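4-hydroxy-3-methylbut-2-enyl diphosphate reductase (Aquifex aeolicus, PDB 3DNF) reduces (E)-4-hydroxy-3-methylbut-2-enyl diphosphate to isopentenyl and dimethylallyl diphosphate with an iron-sulfur cluster, the last step of the non-mevalonate isoprenoid pathway. Local coordinates at residues I214-K219 with E272-R277; N237-E242 with P249-G254. All coordinates share one frame; numbering follows the deposited sequence.

Contact 1: I214-K219 with E272-R277; sequences IIIGGK and EQVKSR
Ile-214, Ile-216 and Val-274 meet through branched aliphatic carbons, and no flat side chain takes part in the junction. Within the helix, the carbonyl of Glu-272 accepts hydrogen bonds on both faces: from Ser-276 N and, at 2.7 Å, from Ser-276 OG, which reach Glu-272 O from opposite sides of its plane. In the contact itself Ile-216 and Val-274 point at each other tip to tip. CD1 of Ile-216 lies 3.6 Å from CG2 of Val-274 and 3.8 Å from its CG1, so the valine fork closes around the end of the isoleucine. An extended second torsion (chi2 156°) carries CD1 of Ile-216 out to the helix. The setting is an open alpha/beta lobe in which helix 268-281 lies over one face of a parallel four-stranded sheet and strand 212-216 is an inner strand; all three touching residues are buried there. Ile-215 points to the other face, whereas Ile-214 and Ile-216 face the helix. Contact with Ile-214 is looser and oblique, CG2 of Ile-214 standing 4.1 Å from CG1 of Val-274. With chi1 at 169°, CG1 of Val-274 points opposite the backbone N and reaches both isoleucines, while CG2 turns to Ile-216. Ile-241 and Leu-247 also touch Val-274, and Ile-260 and Ala-262 touch Ile-216.

Contact 2: N237-E242 with P249-G254; sequences NTYHIE and PEWFRG
Trp-251 and Tyr-239 account for nearly all of this contact, laid face to face as an almost parallel pair. The phenol ring sits over the five-membered ring of the indole, centroids 3.6 Å apart and planes only 5° from parallel. CE2 of Tyr-239 lies 3.5 Å from NE1 of Trp-251, and the hydroxyl carries on past the pyrrole side, with OH of Tyr-239 3.8 Å from CD1 of Trp-251. At the other end of the tyrosine, CB makes a CH-pi contact with the six-membered ring of Trp-251, 3.8 Å from its centroid and 23° off the normal. Tyr-239 is thus spread along one indole face from CB through its ring, with OH overhanging the rim. Ile-241, two residues along strand 238-241 and on the same side of it, comes to the rim of the indole: its CG2 lies in the ring plane, 3.9 Å from CH2 of Trp-251. A chi1 of 60° sets CG1 of Ile-241 between backbone N and carbonyl carbon and leaves CG2 to face this edge. Trp-251 is delivered by the short 3-10 turn 249-251, closed by a backbone hydrogen bond from Phe-252 N to Pro-249 O. The neighbouring Phe-252 turns instead to Ile-278 and Ile-281 of helix 268-281, so the connection is fastened both to the edge strand and to the helix. With no hydrogen bond between the segments, the association probably rests on dispersion and apolar burial, its orientation set by the fit of the flat faces and not by directional bonds.

From the N terminus, strand 212-216 leads through helix 222-234 to strand 238-241, a parallel beta-alpha-beta unit that ends at the outermost strand. Contact 2 then closes a short loop, 237-242 with 249-254, before the chain enters strand 257-262 on the far side of strand 212-216. Helix 268-281 follows, and contact 1 closes the longer loop around the whole excursion, with contact 2 nested inside it. The two join within the sheet, where Ile-215 O and Ile-241 N are 2.9 Å apart, and beyond it, where Lys-219 N lies 2.8 Å from Glu-242 OE2. Ile-241 also touches both Ile-214 and Val-274.

Contact 1: I214-K219 with E272-R277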
loop_
_atom_site.group_PDB
_atom_site.type_symbol
_atom_site.label_atom_id
_atom_site.label_comp_id
_atom_site.label_asym_id
_atom_site.label_seq_id
_atom_site.Cartn_x
_atom_site.Cartn_y
_atom_site.Cartn_z
ATOM N N ILE B 214 30.106 -20.797 -7.521
ATOM C CA ILE B 214 30.647 -19.817 -8.472
ATOM C C ILE B 214 29.549 -18.869 -8.949
ATOM O O ILE B 214 28.526 -19.312 -9.473
ATOM C CB ILE B 214 31.307 -20.497 -9.714
ATOM C CG1 ILE B 214 32.361 -21.538 -9.298
ATOM C CG2 ILE B 214 31.880 -19.440 -10.685
ATOM C CD1 ILE B 214 33.520 -21.010 -8.415
ATOM N N ILE B 215 29.770 -17.570 -8.757
ATOM C CA ILE B 215 28.841 -16.527 -9.193
ATOM C C ILE B 215 29.513 -15.705 -10.297
ATOM O O ILE B 215 30.576 -15.103 -10.085
ATOM C CB ILE B 215 28.386 -15.612 -8.001
ATOM C CG1 ILE B 215 27.671 -16.423 -6.890
ATOM C CG2 ILE B 215 27.566 -14.416 -8.493
ATOM C CD1 ILE B 215 26.426 -17.208 -7.322
ATOM N N ILE B 216 28.908 -15.710 -11.484
ATOM C CA ILE B 216 29.497 -15.046 -12.645
ATOM C C ILE B 216 28.788 -13.706 -12.929
ATOM O O ILE B 216 27.568 -13.588 -12.781
ATOM C CB ILE B 216 29.466 -15.958 -13.905
ATOM C CG1 ILE B 216 30.059 -17.329 -13.608
ATOM C CG2 ILE B 216 30.233 -15.303 -15.070
ATOM C CD1 ILE B 216 29.563 -18.407 -14.556
ATOM N N GLY B 217 29.569 -12.696 -13.321
ATOM C CA GLY B 217 29.012 -11.408 -13.707
ATOM C C GLY B 217 29.998 -10.274 -13.591
ATOM O O GLY B 217 31.026 -10.395 -12.911
ATOM N N GLY B 218 29.691 -9.159 -14.251
ATOM C CA GLY B 218 30.533 -7.965 -14.151
ATOM C C GLY B 218 30.509 -7.459 -12.721
ATOM O O GLY B 218 29.481 -7.581 -12.049
ATOM N N LYS B 219 31.638 -6.910 -12.260
ATOM C CA LYS B 219 31.782 -6.371 -10.893
ATOM C C LYS B 219 30.843 -5.196 -10.620
ATOM O O LYS B 219 30.358 -5.027 -9.503
ATOM C CB LYS B 219 33.221 -5.901 -10.623
ATOM C CG LYS B 219 34.294 -6.971 -10.733
ATOM C CD LYS B 219 35.699 -6.363 -10.632
ATOM C CE LYS B 219 36.744 -7.433 -10.920
ATOM N NZ LYS B 219 38.133 -6.919 -10.947
ATOM N N GLU B 272 28.874 -21.494 -19.913
ATOM C CA GLU B 272 29.456 -22.731 -20.461
ATOM C C GLU B 272 30.978 -22.713 -20.461
ATOM O O GLU B 272 31.610 -23.749 -20.228
ATOM C CB GLU B 272 28.924 -23.020 -21.870
ATOM C CG GLU B 272 27.408 -23.265 -21.933
ATOM C CD GLU B 272 26.934 -24.362 -20.975
ATOM O OE1 GLU B 272 27.555 -25.441 -20.960
ATOM O OE2 GLU B 272 25.948 -24.133 -20.237
ATOM N N GLN B 273 31.559 -21.543 -20.724
ATOM C CA GLN B 273 33.007 -21.356 -20.659
ATOM C C GLN B 273 33.518 -21.665 -19.259
ATOM O O GLN B 273 34.537 -22.335 -19.097
ATOM C CB GLN B 273 33.391 -19.928 -21.040
ATOM C CG GLN B 273 33.389 -19.654 -22.533
ATOM C CD GLN B 273 34.135 -18.390 -22.909
ATOM O OE1 GLN B 273 34.486 -18.202 -24.071
ATOM N NE2 GLN B 273 34.376 -17.513 -21.935
ATOM N N VAL B 274 32.793 -21.174 -18.257
ATOM C CA VAL B 274 33.114 -21.420 -16.857
ATOM C C VAL B 274 32.949 -22.907 -16.483
ATOM O O VAL B 274 33.848 -23.507 -15.877
ATOM C CB VAL B 274 32.295 -20.488 -15.930
ATOM C CG1 VAL B 274 32.417 -20.911 -14.450
ATOM C CG2 VAL B 274 32.749 -19.046 -16.124
ATOM N N LYS B 275 31.815 -23.491 -16.875
ATOM C CA LYS B 275 31.515 -24.896 -16.614
ATOM C C LYS B 275 32.592 -25.832 -17.161
ATOM O O LYS B 275 33.061 -26.717 -16.447
ATOM C CB LYS B 275 30.137 -25.278 -17.173
ATOM C CG LYS B 275 29.771 -26.755 -17.039
ATOM C CD LYS B 275 28.366 -27.006 -17.541
ATOM C CE LYS B 275 28.029 -28.472 -17.465
ATOM N NZ LYS B 275 26.603 -28.630 -17.084
ATOM N N SER B 276 32.987 -25.648 -18.416
ATOM C CA SER B 276 33.958 -26.577 -18.997
ATOM C C SER B 276 35.406 -26.301 -18.580
ATOM O O SER B 276 36.270 -27.166 -18.734
ATOM C CB SER B 276 33.803 -26.705 -20.516
ATOM O OG SER B 276 33.557 -25.461 -21.121
ATOM N N ARG B 277 35.668 -25.110 -18.042
ATOM C CA ARG B 277 36.970 -24.839 -17.421
ATOM C C ARG B 277 37.036 -25.531 -16.060
ATOM O O ARG B 277 38.082 -26.066 -15.685
ATOM C CB ARG B 277 37.266 -23.323 -17.346
ATOM C CG ARG B 277 38.452 -22.870 -16.454
ATOM C CD ARG B 277 39.641 -23.839 -16.384
ATOM N NE ARG B 277 40.755 -23.493 -17.258
ATOM C CZ ARG B 277 42.018 -23.849 -17.038
ATOM N NH1 ARG B 277 42.343 -24.564 -15.964
ATOM N NH2 ARG B 277 42.963 -23.484 -17.893
#

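Contact 2: N237-E242 with P249-G254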
loop_
_atom_site.group_PDB
_atom_site.type_symbol
_atom_site.label_atom_id
_atom_site.label_comp_id
_atom_site.label_asym_id
_atom_site.label_seq_id
_atom_site.Cartn_x
_atom_site.Cartn_y
_atom_site.Cartn_z
ATOM N N ASN B 237 32.594 -20.786 0.529
ATOM C CA ASN B 237 33.326 -21.078 -0.701
ATOM C C ASN B 237 32.612 -20.550 -1.934
ATOM O O ASN B 237 32.557 -21.218 -2.972
ATOM C CB ASN B 237 33.595 -22.581 -0.811
ATOM C CG ASN B 237 34.348 -23.121 0.384
ATOM O OD1 ASN B 237 35.438 -22.581 0.717
ATOM N ND2 ASN B 237 33.853 -24.087 1.003
ATOM N N THR B 238 32.052 -19.340 -1.795
ATOM C CA THR B 238 31.485 -18.639 -2.930
ATOM C C THR B 238 32.588 -17.709 -3.478
ATOM O O THR B 238 33.270 -16.999 -2.725
ATOM C CB THR B 238 30.231 -17.814 -2.556
ATOM O OG1 THR B 238 29.224 -18.691 -2.027
ATOM C CG2 THR B 238 29.667 -17.061 -3.794
ATOM N N TYR B 239 32.758 -17.720 -4.808
ATOM C CA TYR B 239 33.729 -16.865 -5.452
ATOM C C TYR B 239 33.005 -16.167 -6.560
ATOM O O TYR B 239 32.277 -16.804 -7.324
ATOM C CB TYR B 239 34.897 -17.690 -5.988
ATOM C CG TYR B 239 35.602 -18.491 -4.905
ATOM C CD1 TYR B 239 35.256 -19.819 -4.656
ATOM C CD2 TYR B 239 36.597 -17.910 -4.113
ATOM C CE1 TYR B 239 35.886 -20.555 -3.652
ATOM C CE2 TYR B 239 37.237 -18.634 -3.112
ATOM C CZ TYR B 239 36.878 -19.958 -2.885
ATOM O OH TYR B 239 37.513 -20.681 -1.891
ATOM N N HIS B 240 33.168 -14.854 -6.624
ATOM C CA HIS B 240 32.621 -14.100 -7.741
ATOM C C HIS B 240 33.680 -13.930 -8.838
ATOM O O HIS B 240 34.831 -13.604 -8.545
ATOM C CB HIS B 240 32.084 -12.744 -7.269
ATOM C CG HIS B 240 31.804 -11.797 -8.391
ATOM N ND1 HIS B 240 32.635 -10.740 -8.693
ATOM C CD2 HIS B 240 30.818 -11.779 -9.319
ATOM C CE1 HIS B 240 32.162 -10.099 -9.746
ATOM N NE2 HIS B 240 31.062 -10.708 -10.143
ATOM N N ILE B 241 33.303 -14.178 -10.096
ATOM C CA ILE B 241 34.236 -14.045 -11.226
ATOM C C ILE B 241 33.566 -13.410 -12.455
ATOM O O ILE B 241 32.357 -13.537 -12.632
ATOM C CB ILE B 241 34.885 -15.403 -11.636
ATOM C CG1 ILE B 241 33.821 -16.419 -12.060
ATOM C CG2 ILE B 241 35.746 -15.978 -10.506
ATOM C CD1 ILE B 241 34.356 -17.536 -12.936
ATOM N N GLU B 242 34.366 -12.734 -13.282
ATOM C CA GLU B 242 33.892 -12.148 -14.540
ATOM C C GLU B 242 34.213 -13.045 -15.743
ATOM O O GLU B 242 33.504 -13.019 -16.757
ATOM C CB GLU B 242 34.504 -10.764 -14.744
ATOM C CG GLU B 242 33.872 -9.678 -13.898
ATOM C CD GLU B 242 34.475 -8.309 -14.159
ATOM O OE1 GLU B 242 35.691 -8.232 -14.455
ATOM O OE2 GLU B 242 33.734 -7.305 -14.056
ATOM N N PRO B 249 42.518 -23.105 -9.754
ATOM C CA PRO B 249 42.510 -24.560 -9.556
ATOM C C PRO B 249 42.427 -24.924 -8.074
ATOM O O PRO B 249 41.864 -25.964 -7.719
ATOM C CB PRO B 249 43.859 -24.998 -10.134
ATOM C CG PRO B 249 44.178 -23.962 -11.154
ATOM C CD PRO B 249 43.652 -22.673 -10.595
ATOM N N GLU B 250 42.970 -24.043 -7.232
ATOM C CA GLU B 250 43.010 -24.219 -5.780
ATOM C C GLU B 250 41.624 -24.444 -5.173
ATOM O O GLU B 250 41.463 -25.278 -4.272
ATOM C CB GLU B 250 43.674 -23.000 -5.132
ATOM C CG GLU B 250 43.949 -23.147 -3.638
ATOM C CD GLU B 250 44.692 -21.960 -3.054
ATOM O OE1 GLU B 250 45.587 -22.183 -2.202
ATOM O OE2 GLU B 250 44.385 -20.809 -3.446
ATOM N N TRP B 251 40.633 -23.702 -5.681
ATOM C CA TRP B 251 39.269 -23.731 -5.146
ATOM C C TRP B 251 38.572 -25.085 -5.311
ATOM O O TRP B 251 37.622 -25.394 -4.548
ATOM C CB TRP B 251 38.389 -22.653 -5.796
ATOM C CG TRP B 251 38.903 -21.226 -5.755
ATOM C CD1 TRP B 251 39.838 -20.701 -4.907
ATOM C CD2 TRP B 251 38.456 -20.135 -6.584
ATOM N NE1 TRP B 251 40.020 -19.362 -5.174
ATOM C CE2 TRP B 251 39.186 -18.989 -6.195
ATOM C CE3 TRP B 251 37.518 -20.021 -7.627
ATOM C CZ2 TRP B 251 39.007 -17.741 -6.808
ATOM C CZ3 TRP B 251 37.342 -18.779 -8.237
ATOM C CH2 TRP B 251 38.083 -17.658 -7.824
ATOM N N PHE B 252 39.037 -25.887 -6.303
ATOM C CA PHE B 252 38.364 -27.145 -6.636
ATOM C C PHE B 252 39.077 -28.409 -6.144
ATOM O O PHE B 252 38.879 -29.506 -6.686
ATOM C CB PHE B 252 38.099 -27.205 -8.136
ATOM C CG PHE B 252 37.389 -25.996 -8.650
ATOM C CD1 PHE B 252 38.095 -24.977 -9.282
ATOM C CD2 PHE B 252 36.017 -25.851 -8.462
ATOM C CE1 PHE B 252 37.438 -23.844 -9.743
ATOM C CE2 PHE B 252 35.353 -24.726 -8.920
ATOM C CZ PHE B 252 36.064 -23.718 -9.561
ATOM N N ARG B 253 39.890 -28.253 -5.102
ATOM C CA ARG B 253 40.518 -29.412 -4.484
ATOM C C ARG B 253 39.491 -30.137 -3.608
ATOM O O ARG B 253 38.776 -29.451 -2.734
ATOM C CB ARG B 253 41.733 -28.993 -3.651
ATOM C CG ARG B 253 42.837 -28.302 -4.441
ATOM C CD ARG B 253 43.965 -27.870 -3.521
ATOM N NE ARG B 253 44.794 -26.833 -4.133
ATOM C CZ ARG B 253 45.779 -26.187 -3.511
ATOM N NH1 ARG B 253 46.075 -26.458 -2.244
ATOM N NH2 ARG B 253 46.476 -25.262 -4.158
ATOM N N GLY B 254 39.407 -31.516 -3.861
ATOM C CA GLY B 254 38.577 -32.403 -3.030
ATOM C C GLY B 254 37.091 -32.065 -3.028
ATOM O O GLY B 254 36.397 -32.284 -2.034
#